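Local coordinates for Serine/threonine-protein kinase-like protein ACR4 (Arabidopsis thaliana, PDB 7A0J) that controls formative cell division in root meristems in response to the CLE40 peptide, as a membrane receptor kinase whose extracellular beta-propeller domain forms this chain, at residues 46-51 with 60-65; 98-103 with 143-148; 239-244 with 278-283. All coordinates share one frame; numbering follows the deposited sequence.

Contact 1 of 3, residues 46-51 with 60-65; sequences LQFIGL and GLLMLS
Gln47 O takes the backbone N-H of Met63 at 3.0 Å, closing the open end of a beta hairpin made by strands 48-53 and 57-62. Two more backbone bonds run down it: Ile49 N to Leu61 O and Leu61 N to Gly50 O, each 3.0 Å. Leu61 thus bonds to two successive residues across the way, where the chain turns a corner at Ile49; there Gly50 N is buried without a partner in the model. A water donates to Gln47 O at 2.9 Å and accepts from Leu64 N, so that carbonyl is gripped twice.

The Phe48 ring packs against Gly60 of the opposite strand, with CD2 3.5 Å from Gly60 CA; any CB on Gly60 would collide with it. Leu62 runs side by side with Phe48, its CD2 3.6 Å from Phe48 CE2, and Trp71 and Tyr69 of strand 68-72 also touch the ring. The branches of Ile49 part company. With chi1 54°, CG1 sits between backbone N and carbonyl carbon, and the CD1 beyond it reaches Leu61 CD2 at 3.6 Å. The other branch, CG2, packs on Met63 CG, the two side chains crossing at about a right angle. At the outer end the Met63 chain bends at chi3 (76°), and this brings its CE to 3.8 Å from Gln47 CB.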
loop_
_atom_site.group_PDB
_atom_site.type_symbol
_atom_site.label_atom_id
_atom_site.label_comp_id
_atom_site.label_asym_id
_atom_site.label_seq_id
_atom_site.Cartn_x
_atom_site.Cartn_y
_atom_site.Cartn_z
ATOM N N LEU A 46 -2.753 10.911 -17.452
ATOM C CA LEU A 46 -1.542 10.896 -16.583
ATOM C C LEU A 46 -1.107 9.445 -16.359
ATOM O O LEU A 46 -1.966 8.620 -15.993
ATOM C CB LEU A 46 -1.830 11.587 -15.244
ATOM C CG LEU A 46 -2.034 13.102 -15.289
ATOM C CD1 LEU A 46 -2.206 13.657 -13.882
ATOM C CD2 LEU A 46 -0.879 13.799 -15.992
ATOM N N GLN A 47 0.179 9.154 -16.569
ATOM C CA GLN A 47 0.771 7.801 -16.402
ATOM C C GLN A 47 1.360 7.684 -14.992
ATOM O O GLN A 47 1.888 8.693 -14.480
ATOM C CB GLN A 47 1.811 7.541 -17.490
ATOM C CG GLN A 47 1.202 7.449 -18.883
ATOM C CD GLN A 47 2.235 7.545 -19.976
ATOM O OE1 GLN A 47 2.454 6.603 -20.734
ATOM N NE2 GLN A 47 2.884 8.695 -20.064
ATOM N N PHE A 48 1.240 6.498 -14.391
ATOM C CA PHE A 48 1.688 6.179 -13.011
ATOM C C PHE A 48 2.518 4.892 -13.029
ATOM O O PHE A 48 2.263 4.017 -13.879
ATOM C CB PHE A 48 0.486 6.033 -12.077
ATOM C CG PHE A 48 -0.337 7.285 -11.919
ATOM C CD1 PHE A 48 -1.387 7.559 -12.783
ATOM C CD2 PHE A 48 -0.060 8.191 -10.907
ATOM C CE1 PHE A 48 -2.143 8.712 -12.635
ATOM C CE2 PHE A 48 -0.819 9.343 -10.759
ATOM C CZ PHE A 48 -1.857 9.602 -11.625
ATOM N N ILE A 49 3.477 4.785 -12.107
ATOM C CA ILE A 49 4.322 3.568 -11.920
ATOM C C ILE A 49 3.885 2.831 -10.646
ATOM O O ILE A 49 4.319 1.684 -10.463
ATOM C CB ILE A 49 5.827 3.918 -11.933
ATOM C CG1 ILE A 49 6.201 5.010 -10.924
ATOM C CG2 ILE A 49 6.259 4.291 -13.342
ATOM C CD1 ILE A 49 7.651 5.443 -11.002
ATOM N N GLY A 50 3.021 3.441 -9.827
ATOM C CA GLY A 50 2.491 2.827 -8.595
ATOM C C GLY A 50 1.293 3.581 -8.046
ATOM O O GLY A 50 1.161 4.783 -8.350
ATOM N N LEU A 51 0.452 2.894 -7.268
ATOM C CA LEU A 51 -0.781 3.452 -6.646
ATOM C C LEU A 51 -0.821 3.083 -5.160
ATOM O O LEU A 51 -0.270 2.024 -4.790
ATOM C CB LEU A 51 -2.009 2.900 -7.375
ATOM C CG LEU A 51 -2.125 3.257 -8.857
ATOM C CD1 LEU A 51 -3.176 2.392 -9.538
ATOM C CD2 LEU A 51 -2.447 4.731 -9.039
ATOM N N GLY A 60 -0.953 8.214 -6.568
ATOM C CA GLY A 60 -0.035 7.485 -7.458
ATOM C C GLY A 60 1.291 8.210 -7.581
ATOM O O GLY A 60 1.320 9.436 -7.349
ATOM N N LEU A 61 2.354 7.474 -7.903
ATOM C CA LEU A 61 3.670 8.045 -8.288
ATOM C C LEU A 61 3.651 8.282 -9.802
ATOM O O LEU A 61 3.566 7.288 -10.547
ATOM C CB LEU A 61 4.782 7.076 -7.875
ATOM C CG LEU A 61 6.210 7.548 -8.146
ATOM C CD1 LEU A 61 6.458 8.923 -7.544
ATOM C CD2 LEU A 61 7.218 6.542 -7.612
ATOM N N LEU A 62 3.684 9.551 -10.227
ATOM C CA LEU A 62 3.666 9.961 -11.658
ATOM C C LEU A 62 4.919 9.417 -12.355
ATOM O O LEU A 62 6.014 9.542 -11.780
ATOM C CB LEU A 62 3.601 11.489 -11.755
ATOM C CG LEU A 62 2.260 12.122 -11.383
ATOM C CD1 LEU A 62 2.400 13.627 -11.212
ATOM C CD2 LEU A 62 1.199 11.799 -12.425
ATOM N N MET A 63 4.749 8.848 -13.550
ATOM C CA MET A 63 5.817 8.146 -14.313
ATOM C C MET A 63 6.871 9.151 -14.798
ATOM O O MET A 63 8.061 8.791 -14.790
ATOM C CB MET A 63 5.227 7.408 -15.518
ATOM C CG MET A 63 6.218 6.502 -16.220
ATOM S SD MET A 63 5.442 5.550 -17.545
ATOM C CE MET A 63 5.297 6.814 -18.808
ATOM N N LEU A 64 6.455 10.355 -15.204
ATOM C CA LEU A 64 7.346 11.365 -15.842
ATOM C C LEU A 64 8.012 12.240 -14.772
ATOM O O LEU A 64 9.255 12.298 -14.759
ATOM C CB LEU A 64 6.531 12.205 -16.831
ATOM C CG LEU A 64 5.883 11.427 -17.978
ATOM C CD1 LEU A 64 5.095 12.356 -18.889
ATOM C CD2 LEU A 64 6.924 10.660 -18.780
ATOM N N SER A 65 7.222 12.885 -13.909
ATOM C CA SER A 65 7.695 13.877 -12.904
ATOM C C SER A 65 8.217 13.177 -11.640
ATOM O O SER A 65 8.987 13.816 -10.898
ATOM C CB SER A 65 6.609 14.861 -12.567
ATOM O OG SER A 65 5.568 14.234 -11.835
HETATM O O HOH W 1 3.242 10.897 -15.700
#

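Contact 2 of 3, residues 98-103 with 143-148; sequences DYHLCG and LSAGSE
Asp98 OD2 accepts the hydroxyl of Ser147, with OG 2.8 Å away and lying above the carboxylate plane, 44° out of it. That bond heads the closely fitted end of the contact. Beside it, a water accepts from Tyr99 N (2.8 Å) and donates to Ser147 O, while His100 ND1 meets the same water in the plane of its ring at 2.9 Å. The edge of the imidazole then faces Gly146 O, which is 3.4 Å from CE1, and Ala145 CB lies 3.9 Å from NE2, whose polar partner is Asn150 ND2. The carboxylate is also held from elsewhere: OD1 bonds to Tyr11 OH, and OD2 is in a long, weak ion pair with Lys240 NZ. An alanine in place of Asp98 would probably leave the hydroxyls of Tyr11 and Ser147 without this acceptor and Lys240 without its nearby negative charge.

Further along, the fit slackens. Strands 100-103 and 143-145 run antiparallel at 174°, but their axes come no closer than 8.2 Å, and side chains fill the interval. Leu143 CD2 lies 3.9 Å from Cys102 O and 4.3 Å from Cys102 CB; Asn150 and Ser95 also touch Leu143, and Cys102 is tied to Cys125 by a disulfide. The two strands belong to sheets of the third and fourth repeats, and their face-to-face packing is that of successive blades in a beta-propeller.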
loop_
_atom_site.group_PDB
_atom_site.type_symbol
_atom_site.label_atom_id
_atom_site.label_comp_id
_atom_site.label_asym_id
_atom_site.label_seq_id
_atom_site.Cartn_x
_atom_site.Cartn_y
_atom_site.Cartn_z
ATOM N N ASP A 98 -4.521 6.151 6.389
ATOM C CA ASP A 98 -5.931 6.622 6.434
ATOM C C ASP A 98 -5.972 8.104 6.046
ATOM O O ASP A 98 -6.736 8.448 5.122
ATOM C CB ASP A 98 -6.555 6.384 7.813
ATOM C CG ASP A 98 -6.739 4.917 8.166
ATOM O OD1 ASP A 98 -6.665 4.074 7.248
ATOM O OD2 ASP A 98 -6.959 4.628 9.357
ATOM N N TYR A 99 -5.168 8.935 6.719
ATOM C CA TYR A 99 -5.221 10.420 6.652
ATOM C C TYR A 99 -3.820 11.006 6.437
ATOM O O TYR A 99 -3.603 12.170 6.817
ATOM C CB TYR A 99 -5.839 10.983 7.935
ATOM C CG TYR A 99 -7.078 10.263 8.405
ATOM C CD1 TYR A 99 -8.251 10.308 7.668
ATOM C CD2 TYR A 99 -7.083 9.540 9.587
ATOM C CE1 TYR A 99 -9.396 9.652 8.093
ATOM C CE2 TYR A 99 -8.218 8.876 10.024
ATOM C CZ TYR A 99 -9.380 8.933 9.275
ATOM O OH TYR A 99 -10.506 8.284 9.694
ATOM N N HIS A 100 -2.903 10.243 5.836
ATOM C CA HIS A 100 -1.511 10.691 5.567
ATOM C C HIS A 100 -0.956 9.993 4.322
ATOM O O HIS A 100 -1.418 8.884 3.994
ATOM C CB HIS A 100 -0.622 10.474 6.805
ATOM C CG HIS A 100 0.068 9.151 6.836
ATOM N ND1 HIS A 100 -0.469 8.048 7.469
ATOM C CD2 HIS A 100 1.241 8.747 6.303
ATOM C CE1 HIS A 100 0.348 7.024 7.331
ATOM N NE2 HIS A 100 1.402 7.424 6.614
ATOM N N LEU A 101 0.009 10.645 3.669
ATOM C CA LEU A 101 0.804 10.103 2.539
ATOM C C LEU A 101 2.289 10.332 2.839
ATOM O O LEU A 101 2.626 11.446 3.275
ATOM C CB LEU A 101 0.384 10.821 1.252
ATOM C CG LEU A 101 1.189 10.460 0.005
ATOM C CD1 LEU A 101 0.931 9.019 -0.402
ATOM C CD2 LEU A 101 0.863 11.406 -1.140
ATOM N N CYS A 102 3.129 9.314 2.631
ATOM C CA CYS A 102 4.612 9.402 2.740
ATOM C C CYS A 102 5.242 9.091 1.381
ATOM O O CYS A 102 4.754 8.169 0.702
ATOM C CB CYS A 102 5.161 8.452 3.798
ATOM S SG CYS A 102 4.721 8.926 5.490
ATOM N N GLY A 103 6.276 9.850 1.007
ATOM C CA GLY A 103 7.056 9.656 -0.229
ATOM C C GLY A 103 8.526 9.422 0.075
ATOM O O GLY A 103 9.100 10.216 0.844
ATOM N N LEU A 143 8.209 1.171 1.332
ATOM C CA LEU A 143 7.316 1.979 2.208
ATOM C C LEU A 143 5.956 1.276 2.322
ATOM O O LEU A 143 5.469 0.752 1.299
ATOM C CB LEU A 143 7.153 3.391 1.630
ATOM C CG LEU A 143 8.023 4.477 2.262
ATOM C CD1 LEU A 143 9.500 4.131 2.167
ATOM C CD2 LEU A 143 7.753 5.824 1.609
ATOM N N SER A 144 5.378 1.260 3.526
ATOM C CA SER A 144 4.034 0.696 3.816
ATOM C C SER A 144 3.398 1.483 4.965
ATOM O O SER A 144 4.057 1.635 6.014
ATOM C CB SER A 144 4.111 -0.777 4.121
ATOM O OG SER A 144 2.894 -1.425 3.779
ATOM N N ALA A 145 2.168 1.964 4.762
ATOM C CA ALA A 145 1.467 2.914 5.655
ATOM C C ALA A 145 0.427 2.178 6.506
ATOM O O ALA A 145 -0.354 1.385 5.940
ATOM C CB ALA A 145 0.826 4.000 4.829
ATOM N N GLY A 146 0.434 2.437 7.818
ATOM C CA GLY A 146 -0.651 2.075 8.748
ATOM C C GLY A 146 -1.580 3.252 8.982
ATOM O O GLY A 146 -1.446 4.257 8.260
ATOM N N SER A 147 -2.490 3.140 9.955
ATOM C CA SER A 147 -3.475 4.195 10.313
ATOM C C SER A 147 -2.757 5.397 10.939
ATOM O O SER A 147 -3.070 6.535 10.542
ATOM C CB SER A 147 -4.550 3.664 11.230
ATOM O OG SER A 147 -5.371 2.722 10.557
ATOM N N GLU A 148 -1.836 5.151 11.878
ATOM C CA GLU A 148 -1.162 6.203 12.689
ATOM C C GLU A 148 0.359 5.992 12.692
ATOM O O GLU A 148 1.015 6.503 13.619
ATOM C CB GLU A 148 -1.714 6.192 14.117
ATOM C CG GLU A 148 -3.228 6.292 14.185
ATOM C CD GLU A 148 -3.805 6.328 15.590
ATOM O OE1 GLU A 148 -3.196 6.976 16.466
ATOM O OE2 GLU A 148 -4.867 5.709 15.807
HETATM O O HOH W 2 -3.142 8.168 8.468
#

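Contact 3 of 3, residues 239-244 with 278-283; sequences GKFYAC and GNYFTC
Lys240 N donates to Asn279 O at 2.9 Å, a fairly straight bond (162° at the hydrogen) between two loops of the same shape. A water that accepts from Phe241 N at 2.7 Å donates to that same Asn279 O, so one carbonyl serves two successive residues opposite. The other polar link joins side chains: Tyr242 OH and Thr282 OG1 share a hydrogen bond of 2.8 Å in which either could be the donor. Tyr242 comes to it with chi1 75°, CG tucked between its own backbone N and carbonyl carbon.

Weaker contacts of Gly239 supplement these bonds. Gly239 CA points a hydrogen at Gly278 O over 3.3 Å, and this buried carbonyl has no hydrogen-bond partner in the model. The same Gly239 CA sits above one face of the Tyr242 ring, 3.5 Å from its plane and toward the rim, while Thr282 OG1 and Tyr280 CA lie at the ring's edge, near its plane.

Phe241, Lys240 and Tyr280 make the apolar packing. Tyr280 and Phe241 run side by side, pointing the same way, with Phe241 CD2 4.0 Å from Tyr280 CE1. Lys240 crosses the end of the tyrosine, its CD 3.4 Å from Tyr280 OH, and its NZ goes on to a weak hydrogen bond with Tyr189 OH.

In each loop the glycine N bonds to the carbonyl three residues on, Gly239 to Tyr242 and Gly278 to Phe281. The strands that follow, 242-244 and 281-283, run nearly parallel at 12°, as expected of equivalent strands in adjoining blades of a beta-propeller, here the sixth and seventh repeats.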
loop_
_atom_site.group_PDB
_atom_site.type_symbol
_atom_site.label_atom_id
_atom_site.label_comp_id
_atom_site.label_asym_id
_atom_site.label_seq_id
_atom_site.Cartn_x
_atom_site.Cartn_y
_atom_site.Cartn_z
ATOM N N GLY A 239 -5.514 -5.091 6.054
ATOM C CA GLY A 239 -6.731 -4.318 6.362
ATOM C C GLY A 239 -6.609 -3.657 7.723
ATOM O O GLY A 239 -5.497 -3.676 8.289
ATOM N N LYS A 240 -7.707 -3.109 8.248
ATOM C CA LYS A 240 -7.698 -2.348 9.526
ATOM C C LYS A 240 -7.457 -3.305 10.701
ATOM O O LYS A 240 -6.632 -2.954 11.565
ATOM C CB LYS A 240 -8.985 -1.539 9.707
ATOM C CG LYS A 240 -9.044 -0.752 11.008
ATOM C CD LYS A 240 -9.850 0.527 10.930
ATOM C CE LYS A 240 -9.107 1.652 10.240
ATOM N NZ LYS A 240 -9.236 2.927 10.982
ATOM N N PHE A 241 -8.129 -4.463 10.730
ATOM C CA PHE A 241 -8.035 -5.463 11.831
ATOM C C PHE A 241 -7.796 -6.878 11.284
ATOM O O PHE A 241 -8.097 -7.848 12.004
ATOM C CB PHE A 241 -9.306 -5.429 12.684
ATOM C CG PHE A 241 -9.599 -4.101 13.333
ATOM C CD1 PHE A 241 -8.712 -3.545 14.243
ATOM C CD2 PHE A 241 -10.771 -3.413 13.049
ATOM C CE1 PHE A 241 -8.986 -2.326 14.846
ATOM C CE2 PHE A 241 -11.043 -2.196 13.654
ATOM C CZ PHE A 241 -10.150 -1.654 14.550
ATOM N N TYR A 242 -7.253 -7.001 10.070
ATOM C CA TYR A 242 -7.016 -8.301 9.387
ATOM C C TYR A 242 -5.873 -8.159 8.377
ATOM O O TYR A 242 -5.482 -7.024 8.049
ATOM C CB TYR A 242 -8.292 -8.783 8.688
ATOM C CG TYR A 242 -8.612 -8.043 7.415
ATOM C CD1 TYR A 242 -9.465 -6.951 7.418
ATOM C CD2 TYR A 242 -8.041 -8.413 6.209
ATOM C CE1 TYR A 242 -9.753 -6.255 6.254
ATOM C CE2 TYR A 242 -8.312 -7.725 5.038
ATOM C CZ TYR A 242 -9.171 -6.642 5.060
ATOM O OH TYR A 242 -9.444 -5.964 3.908
ATOM N N ALA A 243 -5.371 -9.296 7.890
ATOM C CA ALA A 243 -4.420 -9.396 6.759
ATOM C C ALA A 243 -4.904 -10.489 5.802
ATOM O O ALA A 243 -5.664 -11.371 6.246
ATOM C CB ALA A 243 -3.028 -9.682 7.271
ATOM N N CYS A 244 -4.498 -10.407 4.534
ATOM C CA CYS A 244 -4.731 -11.440 3.492
ATOM C C CYS A 244 -3.428 -11.666 2.723
ATOM O O CYS A 244 -2.597 -10.739 2.680
ATOM C CB CYS A 244 -5.838 -11.041 2.522
ATOM S SG CYS A 244 -7.445 -10.767 3.311
ATOM N N GLY A 278 -8.408 -2.505 1.617
ATOM C CA GLY A 278 -8.937 -1.290 2.266
ATOM C C GLY A 278 -9.115 -1.534 3.752
ATOM O O GLY A 278 -8.478 -2.474 4.266
ATOM N N ASN A 279 -9.967 -0.752 4.418
ATOM C CA ASN A 279 -10.195 -0.850 5.885
ATOM C C ASN A 279 -10.876 -2.185 6.217
ATOM O O ASN A 279 -10.359 -2.892 7.104
ATOM C CB ASN A 279 -10.959 0.356 6.450
ATOM C CG ASN A 279 -12.228 0.708 5.699
ATOM O OD1 ASN A 279 -12.622 0.020 4.759
ATOM N ND2 ASN A 279 -12.872 1.790 6.105
ATOM N N TYR A 280 -11.974 -2.525 5.530
ATOM C CA TYR A 280 -12.868 -3.662 5.883
ATOM C C TYR A 280 -13.230 -4.500 4.649
ATOM O O TYR A 280 -14.291 -5.156 4.667
ATOM C CB TYR A 280 -14.133 -3.142 6.572
ATOM C CG TYR A 280 -13.875 -2.322 7.810
ATOM C CD1 TYR A 280 -13.348 -2.904 8.952
ATOM C CD2 TYR A 280 -14.150 -0.965 7.843
ATOM C CE1 TYR A 280 -13.102 -2.159 10.095
ATOM C CE2 TYR A 280 -13.909 -0.205 8.977
ATOM C CZ TYR A 280 -13.385 -0.805 10.108
ATOM O OH TYR A 280 -13.148 -0.064 11.230
ATOM N N PHE A 281 -12.375 -4.515 3.622
ATOM C CA PHE A 281 -12.579 -5.330 2.396
ATOM C C PHE A 281 -11.268 -5.457 1.615
ATOM O O PHE A 281 -10.423 -4.539 1.670
ATOM C CB PHE A 281 -13.683 -4.725 1.525
ATOM C CG PHE A 281 -13.397 -3.324 1.052
ATOM C CD1 PHE A 281 -13.650 -2.236 1.872
ATOM C CD2 PHE A 281 -12.865 -3.097 -0.208
ATOM C CE1 PHE A 281 -13.379 -0.947 1.441
ATOM C CE2 PHE A 281 -12.598 -1.807 -0.638
ATOM C CZ PHE A 281 -12.850 -0.736 0.188
ATOM N N THR A 282 -11.125 -6.580 0.906
ATOM C CA THR A 282 -9.955 -6.940 0.066
ATOM C C THR A 282 -10.438 -7.178 -1.367
ATOM O O THR A 282 -11.552 -7.708 -1.534
ATOM C CB THR A 282 -9.238 -8.170 0.638
ATOM O OG1 THR A 282 -8.776 -7.817 1.941
ATOM C CG2 THR A 282 -8.075 -8.648 -0.204
ATOM N N CYS A 283 -9.623 -6.795 -2.351
ATOM C CA CYS A 283 -9.848 -7.059 -3.794
ATOM C C CYS A 283 -8.650 -7.830 -4.357
ATOM O O CYS A 283 -7.511 -7.517 -3.967
ATOM C CB CYS A 283 -10.064 -5.763 -4.565
ATOM S SG CYS A 283 -11.472 -4.800 -3.954
HETATM O O HOH W 3 -10.556 -4.572 9.460
#

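Overall arrangement
The three contacts sample one seven-repeat propeller at different places. Contact 1 lies within a single repeat, whereas contacts 2 and 3 each bridge two neighbouring ones. Contacts 2 and 3 have centres 15 Å apart and meet through the long, weak ion pair of Asp98 OD2 and Lys240 NZ, 3.3 Å apart, which links the loop leading into strand 100-105 with the one leading into strand 242-247. Contact 1 stands aside: its centre is 18 Å from that of contact 2, with nearest atoms about 6 Å apart, and 24 Å from that of contact 3, on the opposite side of the chain's centre. The kinase domain is not part of this extracellular chain.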